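PDB 5D2E: MlnE from Bacillus amyloliquefaciens subsp. plantarum, which probably reduces beta-keto intermediates with NADPH, as the N-terminal B-type ketoreductase of the macrolactin polyketide assembly line. Local coordinates for residues 274-279 against 400-405; 319-322 against 326-329; 333-338 against 380-385. One frame throughout, in Å; residues are numbered along the deposited sequence.

Interaction 1 of 3, residues 274-279 against 400-405; sequences GVYLIT and LDFFVM
Tyr276 and Phe402 meet within the parallel sheet of the Rossmann-type ketoreductase domain. Their strands, 275-279 and 402-408, are not direct neighbours: strand 356-359 runs between them and pairs with both. The nearest CA atoms across the contact, those of Tyr276 and Leu400, are still 9.2 Å apart, so two long aromatic side chains have to bridge the gap. They do it rim to rim. CD1 of Tyr276 lies 3.4 Å from CZ of Phe402, and beside that pair CE1 of Tyr276 comes to 3.5 Å from CE2 of Phe402. The ring planes are only 2° from parallel, yet the centroids stand 5.5 Å apart and neither ring lies over the face of the other, so this is a lateral meeting and not a stack. Phe402 reaches it with CG tucked between its own backbone N and carbonyl carbon (chi1 61°), while Tyr276 keeps CG anti to the carbonyl carbon.

A polar link runs beside the rings. One water lies in the plane of the tyrosine ring, 2.6 Å from Tyr276 OH, and donates to Asp401 OD2 at 2.7 Å. The same hydroxyl is hydrogen-bonded to the backbone N of Lys271. The buried phenol is thereby held at its polar end as well as along its rim, which should fix where the hydroxyl end lies.

Phe268 meets the Phe402 ring at a steep angle, and Val270 and Leu301 pack on Tyr276. Val275 and Leu277, the residues flanking Tyr276 in its strand, turn instead to helix 337-351, and Leu277 also touches Leu391 of helix 386-394; strand 300-304 hydrogen-bonds along the other edge of 275-279.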
loop_
_atom_site.group_PDB
_atom_site.type_symbol
_atom_site.label_atom_id
_atom_site.label_comp_id
_atom_site.label_asym_id
_atom_site.label_seq_id
_atom_site.Cartn_x
_atom_site.Cartn_y
_atom_site.Cartn_z
ATOM N N GLY A 274 -13.262 18.030 -21.060
ATOM C CA GLY A 274 -12.684 16.775 -20.531
ATOM C C GLY A 274 -13.731 16.022 -19.669
ATOM O O GLY A 274 -14.606 16.662 -19.065
ATOM N N VAL A 275 -13.687 14.688 -19.688
ATOM C CA VAL A 275 -14.563 13.843 -18.919
ATOM C C VAL A 275 -13.737 13.170 -17.826
ATOM O O VAL A 275 -12.729 12.507 -18.149
ATOM C CB VAL A 275 -15.173 12.772 -19.802
ATOM C CG1 VAL A 275 -16.203 11.995 -19.057
ATOM C CG2 VAL A 275 -15.774 13.388 -21.069
ATOM N N TYR A 276 -14.127 13.405 -16.551
ATOM C CA TYR A 276 -13.405 12.934 -15.352
ATOM C C TYR A 276 -14.250 12.124 -14.383
ATOM O O TYR A 276 -15.400 12.440 -14.121
ATOM C CB TYR A 276 -12.720 14.109 -14.652
ATOM C CG TYR A 276 -11.877 14.886 -15.684
ATOM C CD1 TYR A 276 -10.608 14.469 -16.038
ATOM C CD2 TYR A 276 -12.399 16.011 -16.337
ATOM C CE1 TYR A 276 -9.886 15.157 -16.977
ATOM C CE2 TYR A 276 -11.676 16.709 -17.275
ATOM C CZ TYR A 276 -10.432 16.267 -17.616
ATOM O OH TYR A 276 -9.711 16.951 -18.583
ATOM N N LEU A 277 -13.695 11.014 -13.909
ATOM C CA LEU A 277 -14.360 10.135 -12.935
ATOM C C LEU A 277 -13.696 10.316 -11.610
ATOM O O LEU A 277 -12.493 10.224 -11.515
ATOM C CB LEU A 277 -14.218 8.694 -13.350
ATOM C CG LEU A 277 -14.618 7.567 -12.377
ATOM C CD1 LEU A 277 -16.093 7.720 -12.023
ATOM C CD2 LEU A 277 -14.362 6.224 -13.031
ATOM N N ILE A 278 -14.488 10.556 -10.574
ATOM C CA ILE A 278 -13.990 10.593 -9.234
ATOM C C ILE A 278 -14.720 9.545 -8.463
ATOM O O ILE A 278 -15.938 9.657 -8.197
ATOM C CB ILE A 278 -14.219 11.940 -8.598
ATOM C CG1 ILE A 278 -13.669 13.028 -9.515
ATOM C CG2 ILE A 278 -13.536 12.049 -7.258
ATOM C CD1 ILE A 278 -13.771 14.442 -8.958
ATOM N N THR A 279 -13.976 8.526 -8.072
ATOM C CA THR A 279 -14.532 7.498 -7.212
ATOM C C THR A 279 -14.509 8.009 -5.779
ATOM O O THR A 279 -13.632 8.834 -5.391
ATOM C CB THR A 279 -13.744 6.156 -7.284
ATOM O OG1 THR A 279 -12.467 6.313 -6.687
ATOM C CG2 THR A 279 -13.690 5.616 -8.703
ATOM N N LEU A 400 -6.555 8.253 -21.160
ATOM C CA LEU A 400 -6.497 8.965 -19.894
ATOM C C LEU A 400 -5.309 9.900 -19.932
ATOM O O LEU A 400 -4.188 9.523 -20.273
ATOM C CB LEU A 400 -6.366 8.005 -18.687
ATOM C CG LEU A 400 -7.423 6.926 -18.528
ATOM C CD1 LEU A 400 -7.182 6.052 -17.279
ATOM C CD2 LEU A 400 -8.827 7.525 -18.444
ATOM N N ASP A 401 -5.535 11.108 -19.504
ATOM C CA ASP A 401 -4.472 12.038 -19.204
ATOM C C ASP A 401 -3.877 11.777 -17.832
ATOM O O ASP A 401 -2.729 12.158 -17.574
ATOM C CB ASP A 401 -4.995 13.471 -19.268
ATOM C CG ASP A 401 -5.336 13.886 -20.724
ATOM O OD1 ASP A 401 -4.496 13.607 -21.582
ATOM O OD2 ASP A 401 -6.429 14.406 -21.045
ATOM N N PHE A 402 -4.690 11.230 -16.918
ATOM C CA PHE A 402 -4.212 10.956 -15.549
ATOM C C PHE A 402 -5.031 9.870 -14.877
ATOM O O PHE A 402 -6.218 9.579 -15.261
ATOM C CB PHE A 402 -4.095 12.219 -14.661
ATOM C CG PHE A 402 -5.396 12.930 -14.455
ATOM C CD1 PHE A 402 -6.318 12.438 -13.542
ATOM C CD2 PHE A 402 -5.745 14.016 -15.257
ATOM C CE1 PHE A 402 -7.521 13.044 -13.335
ATOM C CE2 PHE A 402 -6.982 14.640 -15.067
ATOM C CZ PHE A 402 -7.874 14.140 -14.121
ATOM N N PHE A 403 -4.330 9.145 -14.009
ATOM C CA PHE A 403 -4.921 8.079 -13.156
ATOM C C PHE A 403 -4.242 8.317 -11.827
ATOM O O PHE A 403 -3.041 8.039 -11.688
ATOM C CB PHE A 403 -4.589 6.690 -13.749
ATOM C CG PHE A 403 -5.249 5.514 -13.040
ATOM C CD1 PHE A 403 -4.743 5.035 -11.858
ATOM C CD2 PHE A 403 -6.326 4.850 -13.597
ATOM C CE1 PHE A 403 -5.320 3.942 -11.233
ATOM C CE2 PHE A 403 -6.895 3.736 -12.993
ATOM C CZ PHE A 403 -6.383 3.269 -11.816
ATOM N N VAL A 404 -4.976 8.894 -10.875
ATOM C CA VAL A 404 -4.415 9.342 -9.616
ATOM C C VAL A 404 -5.086 8.613 -8.468
ATOM O O VAL A 404 -6.297 8.597 -8.378
ATOM C CB VAL A 404 -4.526 10.865 -9.380
ATOM C CG1 VAL A 404 -3.890 11.251 -8.047
ATOM C CG2 VAL A 404 -3.869 11.658 -10.533
ATOM N N MET A 405 -4.277 7.940 -7.667
ATOM C CA MET A 405 -4.729 7.208 -6.510
ATOM C C MET A 405 -4.512 8.044 -5.221
ATOM O O MET A 405 -3.413 8.537 -4.917
ATOM C CB MET A 405 -3.999 5.881 -6.474
ATOM C CG MET A 405 -4.412 4.974 -7.642
ATOM S SD MET A 405 -3.210 3.645 -7.876
ATOM C CE MET A 405 -2.021 4.638 -8.740
HETATM O O HOH W 1 -7.355 15.992 -19.029
#

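Interaction 2 of 3, residues 319-322 against 326-329; sequences ALEN and EALY
Helix meets strand here: the C-terminal part of helix 311-321 rests on the start of strand 326-329 through Leu320 and Glu321, which touch Ala327 and Glu326, and the contact is buried on the leucine side and exposed at the glutamates. The apolar half is small. Leu320 CB sits 4.0 Å from Ala327 CB, with Leu320 CD1 also resting against that methyl, 4.1 Å away. Both CB atoms point into the interface.

Glu321 adds a polar clasp. Its OE2 accepts the backbone N-H of Ala327 at 3.1 Å, with an angle of 154° at the hydrogen; the donor arrives on the anti side of the carboxylate, 17° out of its plane. A bend at chi2 (-149°) swings the carboxylate back to the strand. Only three residues separate the two segments, so the clasp closes the tight return from helix to strand in the beta-alpha-beta unit made of strand 300-304, helix 311-321 and strand 326-329, a right-handed crossover in Rossmann-type domains. Glu326 bonds the backbone of Val299 and Leu301, and Leu328 that of Leu301 and Leu303; the Ala327 amide between them is taken by the glutamate.

The strand's own glutamate leaves in another direction. Glu326 holds CG anti to its N and stretches out past Lys300 and Phe351, which keeps its OE2 6.0 Å from OE2 of Glu321; any repulsion between the two is probably mild. Leu320 also packs on Tyr287, Ala290 and Ala294 of helix 284-296 and on Leu303 of strand 300-304.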
loop_
_atom_site.group_PDB
_atom_site.type_symbol
_atom_site.label_atom_id
_atom_site.label_comp_id
_atom_site.label_asym_id
_atom_site.label_seq_id
_atom_site.Cartn_x
_atom_site.Cartn_y
_atom_site.Cartn_z
ATOM N N ALA A 319 -24.371 22.156 -7.153
ATOM C CA ALA A 319 -23.314 23.102 -6.821
ATOM C C ALA A 319 -22.238 23.007 -7.897
ATOM O O ALA A 319 -21.638 23.995 -8.232
ATOM C CB ALA A 319 -22.695 22.818 -5.474
ATOM N N LEU A 320 -22.029 21.813 -8.433
ATOM C CA LEU A 320 -21.013 21.620 -9.456
ATOM C C LEU A 320 -21.495 22.206 -10.774
ATOM O O LEU A 320 -20.704 22.823 -11.485
ATOM C CB LEU A 320 -20.676 20.141 -9.657
ATOM C CG LEU A 320 -19.876 19.555 -8.498
ATOM C CD1 LEU A 320 -19.762 18.064 -8.685
ATOM C CD2 LEU A 320 -18.489 20.159 -8.376
ATOM N N GLU A 321 -22.758 21.984 -11.112
ATOM C CA GLU A 321 -23.310 22.548 -12.347
ATOM C C GLU A 321 -23.337 24.061 -12.226
ATOM O O GLU A 321 -23.124 24.747 -13.228
ATOM C CB GLU A 321 -24.672 21.964 -12.698
ATOM C CG GLU A 321 -24.589 20.491 -12.859
ATOM C CD GLU A 321 -25.562 19.850 -13.850
ATOM O OE1 GLU A 321 -26.758 20.189 -13.784
ATOM O OE2 GLU A 321 -25.135 18.929 -14.642
ATOM N N ASN A 322 -23.458 24.616 -11.023
ATOM C CA ASN A 322 -23.361 26.051 -10.942
ATOM C C ASN A 322 -21.988 26.544 -11.263
ATOM O O ASN A 322 -21.848 27.711 -11.540
ATOM C CB ASN A 322 -23.771 26.640 -9.597
ATOM C CG ASN A 322 -25.239 26.441 -9.294
ATOM O OD1 ASN A 322 -26.060 26.007 -10.137
ATOM N ND2 ASN A 322 -25.556 26.656 -8.067
ATOM N N GLU A 326 -20.862 19.842 -16.112
ATOM C CA GLU A 326 -21.955 18.923 -16.196
ATOM C C GLU A 326 -21.569 17.766 -15.214
ATOM O O GLU A 326 -20.422 17.349 -15.204
ATOM C CB GLU A 326 -22.019 18.471 -17.618
ATOM C CG GLU A 326 -23.137 17.536 -17.940
ATOM C CD GLU A 326 -23.225 17.303 -19.459
ATOM O OE1 GLU A 326 -22.690 18.104 -20.254
ATOM O OE2 GLU A 326 -23.848 16.317 -19.852
ATOM N N ALA A 327 -22.487 17.265 -14.402
ATOM C CA ALA A 327 -22.090 16.342 -13.325
ATOM C C ALA A 327 -23.138 15.300 -13.096
ATOM O O ALA A 327 -24.329 15.627 -12.982
ATOM C CB ALA A 327 -21.859 17.142 -12.033
ATOM N N LEU A 328 -22.737 14.037 -13.032
ATOM C CA LEU A 328 -23.622 12.965 -12.721
ATOM C C LEU A 328 -23.131 12.282 -11.440
ATOM O O LEU A 328 -21.925 12.352 -11.099
ATOM C CB LEU A 328 -23.622 11.942 -13.828
ATOM C CG LEU A 328 -24.045 12.516 -15.175
ATOM C CD1 LEU A 328 -24.036 11.356 -16.145
ATOM C CD2 LEU A 328 -25.438 13.107 -15.035
ATOM N N TYR A 329 -24.071 11.702 -10.704
ATOM C CA TYR A 329 -23.762 10.768 -9.624
ATOM C C TYR A 329 -24.213 9.412 -10.077
ATOM O O TYR A 329 -25.374 9.166 -10.263
ATOM C CB TYR A 329 -24.422 11.120 -8.305
ATOM C CG TYR A 329 -24.104 10.123 -7.213
ATOM C CD1 TYR A 329 -22.828 10.096 -6.620
ATOM C CD2 TYR A 329 -25.047 9.177 -6.792
ATOM C CE1 TYR A 329 -22.510 9.130 -5.635
ATOM C CE2 TYR A 329 -24.728 8.223 -5.803
ATOM C CZ TYR A 329 -23.461 8.220 -5.207
ATOM O OH TYR A 329 -23.091 7.290 -4.245
#

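Interaction 3 of 3, residues 333-338 against 380-385; sequences DISKEK and VIAPKV. With NAP (NADP nicotinamide-adenine-dinucleotide phosphate), chain B.
Asp333 OD1 is gripped by three donors. The hydroxyl OG of Ser335 lies 2.7 Å from Asp333 OD1 and the backbone N of Ser335 3.1 Å from it. The third is the exocyclic amino group of NADP, with NAP N6A 2.9 Å from Asp333 OD1. The serine's two groups come from the same face of the carboxylate, OG on the syn side and N on the anti side, each more than 30° out of plane. The N-H bond makes an Asx turn, set within a type I turn from Asp333 to Lys336, and it steadies the carboxylate that reads the adenine. Ile334 reads the neighbouring position: its N donates to N1A at 3.1 Å, nearly straight at 163°. Together these bonds recognise the adenine edge of the cofactor.

Against this turn lies 380-385. Ser335 CB packs 3.6 Å from Ala382 CB and also touches the Ala382 carbonyl. The tip of Ile334, CD1, approaches Pro383 CB at 4.2 Å, and both side chains lie on the same face of the adenine, Ile334 CG1 close to N1A and Pro383 CB on the side of N6A. Next in the chain, Lys384 turns the other way. Its extended chain bends at chi4 (-68°) and brings NZ to the ribose hydroxyl O3D on the nicotinamide side, 2.7 Å, with a weak bond to O2D; Asn425 OD1 is a further partner of NZ.

Lys336 stands at the N-cap position of helix 337-351, whose Glu337 is salt-bridged to Lys393 of helix 386-394. Trp390 of that same helix bonds the Ser335 carbonyl, and the 380-385 segment, which follows on from helix 374-381, lays Lys384 along helix 419-437.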
loop_
_atom_site.group_PDB
_atom_site.type_symbol
_atom_site.label_atom_id
_atom_site.label_comp_id
_atom_site.label_asym_id
_atom_site.label_seq_id
_atom_site.Cartn_x
_atom_site.Cartn_y
_atom_site.Cartn_z
ATOM N N ASP A 333 -20.268 -0.089 -6.957
ATOM C CA ASP A 333 -19.300 -0.626 -6.017
ATOM C C ASP A 333 -18.060 -0.967 -6.876
ATOM O O ASP A 333 -18.025 -1.963 -7.569
ATOM C CB ASP A 333 -19.859 -1.831 -5.293
ATOM C CG ASP A 333 -18.890 -2.420 -4.333
ATOM O OD1 ASP A 333 -17.686 -2.079 -4.445
ATOM O OD2 ASP A 333 -19.316 -3.263 -3.507
ATOM N N ILE A 334 -17.081 -0.085 -6.891
ATOM C CA ILE A 334 -15.988 -0.273 -7.831
ATOM C C ILE A 334 -15.035 -1.411 -7.466
ATOM O O ILE A 334 -14.177 -1.716 -8.263
ATOM C CB ILE A 334 -15.222 1.013 -8.190
ATOM C CG1 ILE A 334 -14.814 1.837 -7.028
ATOM C CG2 ILE A 334 -16.067 1.957 -9.060
ATOM C CD1 ILE A 334 -13.875 1.177 -6.114
ATOM N N SER A 335 -15.214 -2.060 -6.316
ATOM C CA SER A 335 -14.522 -3.329 -5.989
ATOM C C SER A 335 -15.071 -4.530 -6.737
ATOM O O SER A 335 -14.538 -5.649 -6.637
ATOM C CB SER A 335 -14.612 -3.586 -4.485
ATOM O OG SER A 335 -15.886 -4.106 -4.135
ATOM N N LYS A 336 -16.192 -4.348 -7.423
ATOM C CA LYS A 336 -16.818 -5.439 -8.194
ATOM C C LYS A 336 -16.500 -5.230 -9.665
ATOM O O LYS A 336 -16.952 -4.269 -10.265
ATOM C CB LYS A 336 -18.346 -5.457 -8.017
ATOM C CG LYS A 336 -18.916 -5.451 -6.616
ATOM C CD LYS A 336 -18.361 -6.535 -5.740
ATOM C CE LYS A 336 -19.089 -6.572 -4.391
ATOM N NZ LYS A 336 -18.195 -7.223 -3.379
ATOM N N GLU A 337 -15.749 -6.159 -10.229
ATOM C CA GLU A 337 -15.169 -6.031 -11.528
ATOM C C GLU A 337 -16.232 -5.639 -12.569
ATOM O O GLU A 337 -16.022 -4.698 -13.363
ATOM C CB GLU A 337 -14.455 -7.311 -11.908
ATOM C CG GLU A 337 -13.772 -7.211 -13.266
ATOM C CD GLU A 337 -12.916 -8.418 -13.624
ATOM O OE1 GLU A 337 -12.908 -9.372 -12.856
ATOM O OE2 GLU A 337 -12.200 -8.359 -14.658
ATOM N N LYS A 338 -17.371 -6.312 -12.538
ATOM C CA LYS A 338 -18.415 -6.043 -13.567
ATOM C C LYS A 338 -19.113 -4.738 -13.397
ATOM O O LYS A 338 -19.584 -4.154 -14.382
ATOM C CB LYS A 338 -19.431 -7.161 -13.625
ATOM C CG LYS A 338 -18.835 -8.383 -14.290
ATOM C CD LYS A 338 -19.604 -9.620 -13.903
ATOM C CE LYS A 338 -19.290 -10.763 -14.854
ATOM N NZ LYS A 338 -20.149 -11.896 -14.445
ATOM N N VAL A 380 -12.110 -3.380 4.157
ATOM C CA VAL A 380 -11.204 -2.229 4.051
ATOM C C VAL A 380 -10.388 -2.266 2.768
ATOM O O VAL A 380 -10.142 -1.217 2.168
ATOM C CB VAL A 380 -10.309 -2.155 5.276
ATOM C CG1 VAL A 380 -9.129 -1.237 5.077
ATOM C CG2 VAL A 380 -11.125 -1.776 6.492
ATOM N N ILE A 381 -9.919 -3.453 2.360
ATOM C CA ILE A 381 -9.034 -3.503 1.207
ATOM C C ILE A 381 -9.783 -3.450 -0.137
ATOM O O ILE A 381 -9.152 -3.112 -1.160
ATOM C CB ILE A 381 -8.074 -4.724 1.192
ATOM C CG1 ILE A 381 -8.789 -6.026 0.872
ATOM C CG2 ILE A 381 -7.282 -4.767 2.495
ATOM C CD1 ILE A 381 -7.814 -7.201 0.687
ATOM N N ALA A 382 -11.074 -3.806 -0.149
ATOM C CA ALA A 382 -11.794 -3.967 -1.412
ATOM C C ALA A 382 -11.633 -2.789 -2.367
ATOM O O ALA A 382 -11.322 -3.014 -3.516
ATOM C CB ALA A 382 -13.302 -4.200 -1.144
ATOM N N PRO A 383 -11.864 -1.536 -1.911
ATOM C CA PRO A 383 -11.825 -0.488 -2.932
ATOM C C PRO A 383 -10.452 -0.097 -3.465
ATOM O O PRO A 383 -10.331 0.417 -4.596
ATOM C CB PRO A 383 -12.444 0.715 -2.231
ATOM C CG PRO A 383 -12.282 0.442 -0.756
ATOM C CD PRO A 383 -12.339 -1.034 -0.613
ATOM N N LYS A 384 -9.441 -0.270 -2.624
ATOM C CA LYS A 384 -8.081 0.183 -2.892
ATOM C C LYS A 384 -7.206 -0.936 -3.510
ATOM O O LYS A 384 -6.241 -0.672 -4.184
ATOM C CB LYS A 384 -7.467 0.709 -1.594
ATOM C CG LYS A 384 -7.977 2.090 -1.208
ATOM C CD LYS A 384 -7.572 2.502 0.134
ATOM C CE LYS A 384 -8.130 3.880 0.513
ATOM N NZ LYS A 384 -7.532 4.958 -0.285
ATOM N N VAL A 385 -7.514 -2.194 -3.227
ATOM C CA VAL A 385 -6.800 -3.313 -3.882
ATOM C C VAL A 385 -7.543 -3.701 -5.142
ATOM O O VAL A 385 -7.112 -3.344 -6.230
ATOM C CB VAL A 385 -6.520 -4.453 -2.931
ATOM C CG1 VAL A 385 -5.854 -5.631 -3.686
ATOM C CG2 VAL A 385 -5.666 -3.951 -1.796
HETATM P PA NAP B . -14.880 9.602 2.787
HETATM O O1A NAP B . -15.594 10.975 2.907
HETATM O O2A NAP B . -15.386 8.348 3.477
HETATM O O5B NAP B . -14.958 9.305 1.208
HETATM C C5B NAP B . -14.609 8.013 0.728
HETATM C C4B NAP B . -15.749 7.652 -0.191
HETATM O O4B NAP B . -15.474 6.342 -0.733
HETATM C C3B NAP B . -17.136 7.536 0.501
HETATM O O3B NAP B . -18.011 8.574 0.048
HETATM C C2B NAP B . -17.677 6.172 0.040
HETATM O O2B NAP B . -19.022 6.261 -0.338
HETATM C C1B NAP B . -16.720 5.805 -1.119
HETATM N N9A NAP B . -16.518 4.374 -1.304
HETATM C C8A NAP B . -16.084 3.445 -0.368
HETATM N N7A NAP B . -16.073 2.174 -0.902
HETATM C C5A NAP B . -16.424 2.301 -2.198
HETATM C C6A NAP B . -16.616 1.397 -3.309
HETATM N N6A NAP B . -16.341 0.068 -3.103
HETATM N N1A NAP B . -17.100 1.921 -4.523
HETATM C C2A NAP B . -17.341 3.239 -4.652
HETATM N N3A NAP B . -17.183 4.143 -3.646
HETATM C C4A NAP B . -16.751 3.746 -2.444
HETATM O O3 NAP B . -13.296 9.749 3.145
HETATM P PN NAP B . -12.316 10.978 2.741
HETATM O O1N NAP B . -11.800 11.655 3.998
HETATM O O2N NAP B . -12.971 11.652 1.564
HETATM O O5D NAP B . -10.999 10.287 2.105
HETATM C C5D NAP B . -11.091 9.938 0.693
HETATM C C4D NAP B . -9.864 9.149 0.216
HETATM O O4D NAP B . -8.645 9.786 0.569
HETATM C C3D NAP B . -9.847 7.775 0.900
HETATM O O3D NAP B . -9.517 6.791 -0.063
HETATM C C2D NAP B . -8.806 7.896 1.997
HETATM O O2D NAP B . -8.209 6.614 2.341
HETATM C C1D NAP B . -7.818 8.965 1.446
HETATM N N1N NAP B . -7.175 9.691 2.571
HETATM C C2N NAP B . -7.873 10.625 3.315
HETATM C C3N NAP B . -7.323 11.337 4.397
HETATM C C7N NAP B . -8.131 12.394 5.201
HETATM O O7N NAP B . -7.632 12.948 6.185
HETATM N N7N NAP B . -9.372 12.775 4.866
HETATM C C4N NAP B . -5.998 11.038 4.746
HETATM C C5N NAP B . -5.305 10.060 4.020
HETATM C C6N NAP B . -5.899 9.411 2.921
HETATM P P2B NAP B . -20.068 4.993 -0.333
HETATM O O1X NAP B . -20.141 4.417 1.075
HETATM O O2X NAP B . -21.413 5.590 -0.857
HETATM O O3X NAP B . -19.482 3.987 -1.284
#

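Overall arrangement
From the N terminus, the first segment met is strand 275-279, which opens interaction 1, by far the longest loop of the three; it closes only at 400-405, 121 residues on. The other two contacts are nested inside it, in series. Interaction 2 comes first, a local closure from helix 311-321 to strand 326-329 at the rim of the sheet. A few residues later 333-338 opens interaction 3, which closes at 380-385, beside the adenine of NADP. Interactions 1 and 3 touch where Thr279 CG2 packs 4.3 Å from Ile334 CG1, at the point where the end of strand 275-279 meets the cofactor pocket; interactions 2 and 3 adjoin in sequence alone.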